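Side-chain contact in N-acetyltransferase (Staphylococcus aureus subsp. aureus, PDB 4M85), which probably transfers an acetyl group from acetyl-CoA to an amine of a substrate not yet identified: residues H59-E64 with L135-E140. Numbering follows the deposited sequence.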
ATOM      1  N   HIS A  59      -1.129  -1.156   9.766  1.00 19.97           N
ATOM      2  CA  HIS A  59      -0.964  -2.097   8.681  1.00 17.45           C
ATOM      3  C   HIS A  59       0.364  -1.874   7.974  1.00 17.52           C
ATOM      4  O   HIS A  59       0.597  -2.479   6.930  1.00 16.00           O
ATOM      5  CB  HIS A  59      -2.085  -1.946   7.636  1.00 17.72           C
ATOM      6  CG  HIS A  59      -3.453  -2.221   8.168  1.00 17.16           C
ATOM      7  ND1 HIS A  59      -4.597  -1.826   7.512  1.00 15.92           N
ATOM      8  CD2 HIS A  59      -3.855  -2.812   9.318  1.00 17.19           C
ATOM      9  CE1 HIS A  59      -5.646  -2.212   8.211  1.00 16.81           C
ATOM     10  NE2 HIS A  59      -5.225  -2.789   9.319  1.00 16.85           N
ATOM     11  N   ILE A  60       1.216  -0.995   8.519  1.00 17.76           N
ATOM     12  CA  ILE A  60       2.369  -0.496   7.775  1.00 16.92           C
ATOM     13  C   ILE A  60       3.676  -0.713   8.527  1.00 16.80           C
ATOM     14  O   ILE A  60       3.770  -0.404   9.720  1.00 15.82           O
ATOM     15  CB  ILE A  60       2.197   0.999   7.423  1.00 16.92           C
ATOM     16  CG1 ILE A  60       0.897   1.198   6.607  1.00 16.46           C
ATOM     17  CG2 ILE A  60       3.441   1.519   6.673  1.00 16.72           C
ATOM     18  CD1 ILE A  60       0.580   2.628   6.200  1.00 16.51           C
ATOM     19  N   LEU A  61       4.673  -1.259   7.805  1.00 17.48           N
ATOM     20  CA  LEU A  61       6.080  -1.211   8.217  1.00 17.79           C
ATOM     21  C   LEU A  61       6.816  -0.173   7.370  1.00 18.14           C
ATOM     22  O   LEU A  61       6.591  -0.064   6.166  1.00 18.87           O
ATOM     23  CB  LEU A  61       6.801  -2.562   8.073  1.00 18.14           C
ATOM     24  CG  LEU A  61       6.196  -3.783   8.750  1.00 18.78           C
ATOM     25  CD1 LEU A  61       7.075  -4.961   8.413  1.00 19.31           C
ATOM     26  CD2 LEU A  61       6.112  -3.621  10.264  1.00 19.44           C
ATOM     27  N   VAL A  62       7.694   0.591   8.007  1.00 17.73           N
ATOM     28  CA  VAL A  62       8.468   1.595   7.309  1.00 17.89           C
ATOM     29  C   VAL A  62       9.939   1.233   7.395  1.00 18.31           C
ATOM     30  O   VAL A  62      10.370   0.575   8.365  1.00 18.36           O
ATOM     31  CB  VAL A  62       8.242   3.031   7.852  1.00 17.21           C
ATOM     32  CG1 VAL A  62       6.765   3.404   7.765  1.00 17.85           C
ATOM     33  CG2 VAL A  62       8.694   3.170   9.297  1.00 17.82           C
ATOM     34  N   TYR A  63      10.670   1.664   6.365  1.00 18.21           N
ATOM     35  CA  TYR A  63      12.136   1.686   6.366  1.00 19.99           C
ATOM     36  C   TYR A  63      12.603   3.120   6.650  1.00 20.02           C
ATOM     37  O   TYR A  63      12.449   4.020   5.828  1.00 18.68           O
ATOM     38  CB  TYR A  63      12.699   1.186   5.039  1.00 20.00           C
ATOM     39  CG  TYR A  63      14.150   0.745   5.115  1.00 21.85           C
ATOM     40  CD1 TYR A  63      15.180   1.683   5.194  1.00 23.09           C
ATOM     41  CD2 TYR A  63      14.500  -0.614   5.089  1.00 23.32           C
ATOM     42  CE1 TYR A  63      16.523   1.286   5.256  1.00 23.84           C
ATOM     43  CE2 TYR A  63      15.833  -1.019   5.170  1.00 24.65           C
ATOM     44  CZ  TYR A  63      16.845  -0.055   5.251  1.00 25.30           C
ATOM     45  OH  TYR A  63      18.181  -0.426   5.302  1.00 25.22           O
ATOM     46  N   GLU A  64      13.152   3.309   7.837  1.00 21.43           N
ATOM     47  CA  GLU A  64      13.625   4.596   8.292  1.00 23.47           C
ATOM     48  C   GLU A  64      15.134   4.724   8.005  1.00 25.13           C
ATOM     49  O   GLU A  64      15.915   3.913   8.480  1.00 25.83           O
ATOM     50  CB  GLU A  64      13.339   4.723   9.783  1.00 25.51           C
ATOM     51  CG  GLU A  64      13.694   6.079  10.375  1.00 27.90           C
ATOM     52  CD  GLU A  64      13.582   6.096  11.872  1.00 30.69           C
ATOM     53  OE1 GLU A  64      12.584   5.548  12.411  1.00 34.09           O
ATOM     54  OE2 GLU A  64      14.505   6.652  12.511  1.00 30.24           O
ATOM     55  N   LEU A 135       9.779  -6.315   2.184  1.00 17.10           N
ATOM     56  CA  LEU A 135       9.010  -7.503   1.840  1.00 17.56           C
ATOM     57  C   LEU A 135       9.500  -8.746   2.610  1.00 17.88           C
ATOM     58  O   LEU A 135       8.711  -9.481   3.206  1.00 17.22           O
ATOM     59  CB  LEU A 135       9.078  -7.724   0.333  1.00 18.12           C
ATOM     60  CG  LEU A 135       8.309  -8.905  -0.272  1.00 17.81           C
ATOM     61  CD1 LEU A 135       6.872  -8.834   0.201  1.00 18.09           C
ATOM     62  CD2 LEU A 135       8.367  -8.906  -1.790  1.00 17.82           C
ATOM     63  N   THR A 136      10.805  -8.973   2.588  1.00 18.15           N
ATOM     64  CA  THR A 136      11.411 -10.120   3.260  1.00 18.10           C
ATOM     65  C   THR A 136      11.083 -10.098   4.757  1.00 19.02           C
ATOM     66  O   THR A 136      10.657 -11.083   5.327  1.00 20.02           O
ATOM     67  CB  THR A 136      12.914 -10.121   2.996  1.00 18.76           C
ATOM     68  OG1 THR A 136      13.124 -10.387   1.625  1.00 18.41           O
ATOM     69  CG2 THR A 136      13.646 -11.181   3.790  1.00 19.87           C
ATOM     70  N   SER A 137      11.230  -8.941   5.372  1.00 19.64           N
ATOM     71  CA  SER A 137      10.986  -8.823   6.787  1.00 20.96           C
ATOM     72  C   SER A 137       9.489  -9.002   7.126  1.00 20.38           C
ATOM     73  O   SER A 137       9.164  -9.577   8.158  1.00 18.85           O
ATOM     74  CB  SER A 137      11.532  -7.491   7.298  1.00 22.74           C
ATOM     75  OG  SER A 137      10.889  -7.140   8.480  1.00 27.01           O
ATOM     76  N   LEU A 138       8.591  -8.520   6.256  1.00 19.36           N
ATOM     77  CA  LEU A 138       7.161  -8.698   6.456  1.00 18.52           C
ATOM     78  C   LEU A 138       6.767 -10.171   6.333  1.00 19.01           C
ATOM     79  O   LEU A 138       5.942 -10.659   7.116  1.00 17.59           O
ATOM     80  CB  LEU A 138       6.356  -7.872   5.444  1.00 18.22           C
ATOM     81  CG  LEU A 138       4.827  -7.992   5.503  1.00 18.59           C
ATOM     82  CD1 LEU A 138       4.325  -7.504   6.850  1.00 17.91           C
ATOM     83  CD2 LEU A 138       4.163  -7.205   4.379  1.00 18.37           C
ATOM     84  N   LEU A 139       7.318 -10.870   5.331  1.00 18.71           N
ATOM     85  CA  LEU A 139       6.988 -12.293   5.138  1.00 19.38           C
ATOM     86  C   LEU A 139       7.474 -13.105   6.337  1.00 20.12           C
ATOM     87  O   LEU A 139       6.786 -13.993   6.789  1.00 21.03           O
ATOM     88  CB  LEU A 139       7.569 -12.849   3.830  1.00 19.54           C
ATOM     89  CG  LEU A 139       6.999 -12.239   2.528  1.00 20.16           C
ATOM     90  CD1 LEU A 139       7.820 -12.708   1.339  1.00 20.11           C
ATOM     91  CD2 LEU A 139       5.524 -12.550   2.303  1.00 21.27           C
ATOM     92  N   GLU A 140       8.645 -12.787   6.875  1.00 21.64           N
ATOM     93  CA  GLU A 140       9.132 -13.474   8.081  1.00 22.83           C
ATOM     94  C   GLU A 140       8.273 -13.224   9.356  1.00 22.67           C
ATOM     95  O   GLU A 140       8.310 -14.041  10.287  1.00 22.98           O
ATOM     96  CB  GLU A 140      10.609 -13.105   8.337  1.00 26.04           C
ATOM     97  CG  GLU A 140      11.350 -14.009   9.330  1.00 29.59           C
ATOM     98  CD  GLU A 140      11.175 -13.640  10.819  1.00 32.34           C
ATOM     99  OE1 GLU A 140      10.911 -12.465  11.155  1.00 34.44           O
ATOM    100  OE2 GLU A 140      11.359 -14.529  11.680  1.00 34.59           O
TER
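Leu61 meets Leu138 in a small, mostly apolar contact, 92 Å² buried in all, between strand 60-65 and the face of helix 130-140 that is turned to the sheet. Methyl touches methyl: Leu61 CD1 lies 4.1 Å from Leu138 CD1, and the two side chains run aslant to each other. Each residue aims its CB at the opposite segment, and with their CA atoms 7.8 Å apart the outer carbons just bridge the distance. On the helix, CG of Leu138 is anti to the backbone N (chi1 178°), which carries the branch off the helix toward the sheet; there it also packs on Ile73 and Ser75 of strand 68-77 and on Trp147 of strand 147-152. In the GNAT fold the helix that follows strand 114-121 packs on one face of the mixed sheet, and this contact ties it to a strand of the N-terminal half; the turn before this helix usually binds the acetyl-CoA pyrophosphate in GNAT enzymes. At the margin Ser137 leans in, its OG 4.4 Å from Leu61 CD1, with no hydrogen bond between the segments; the Ser137 side chain also touches Ile5 of strand 4-7. Both neighbouring strands flank Leu61, whose side chain rests on Ile73 and on Gln7.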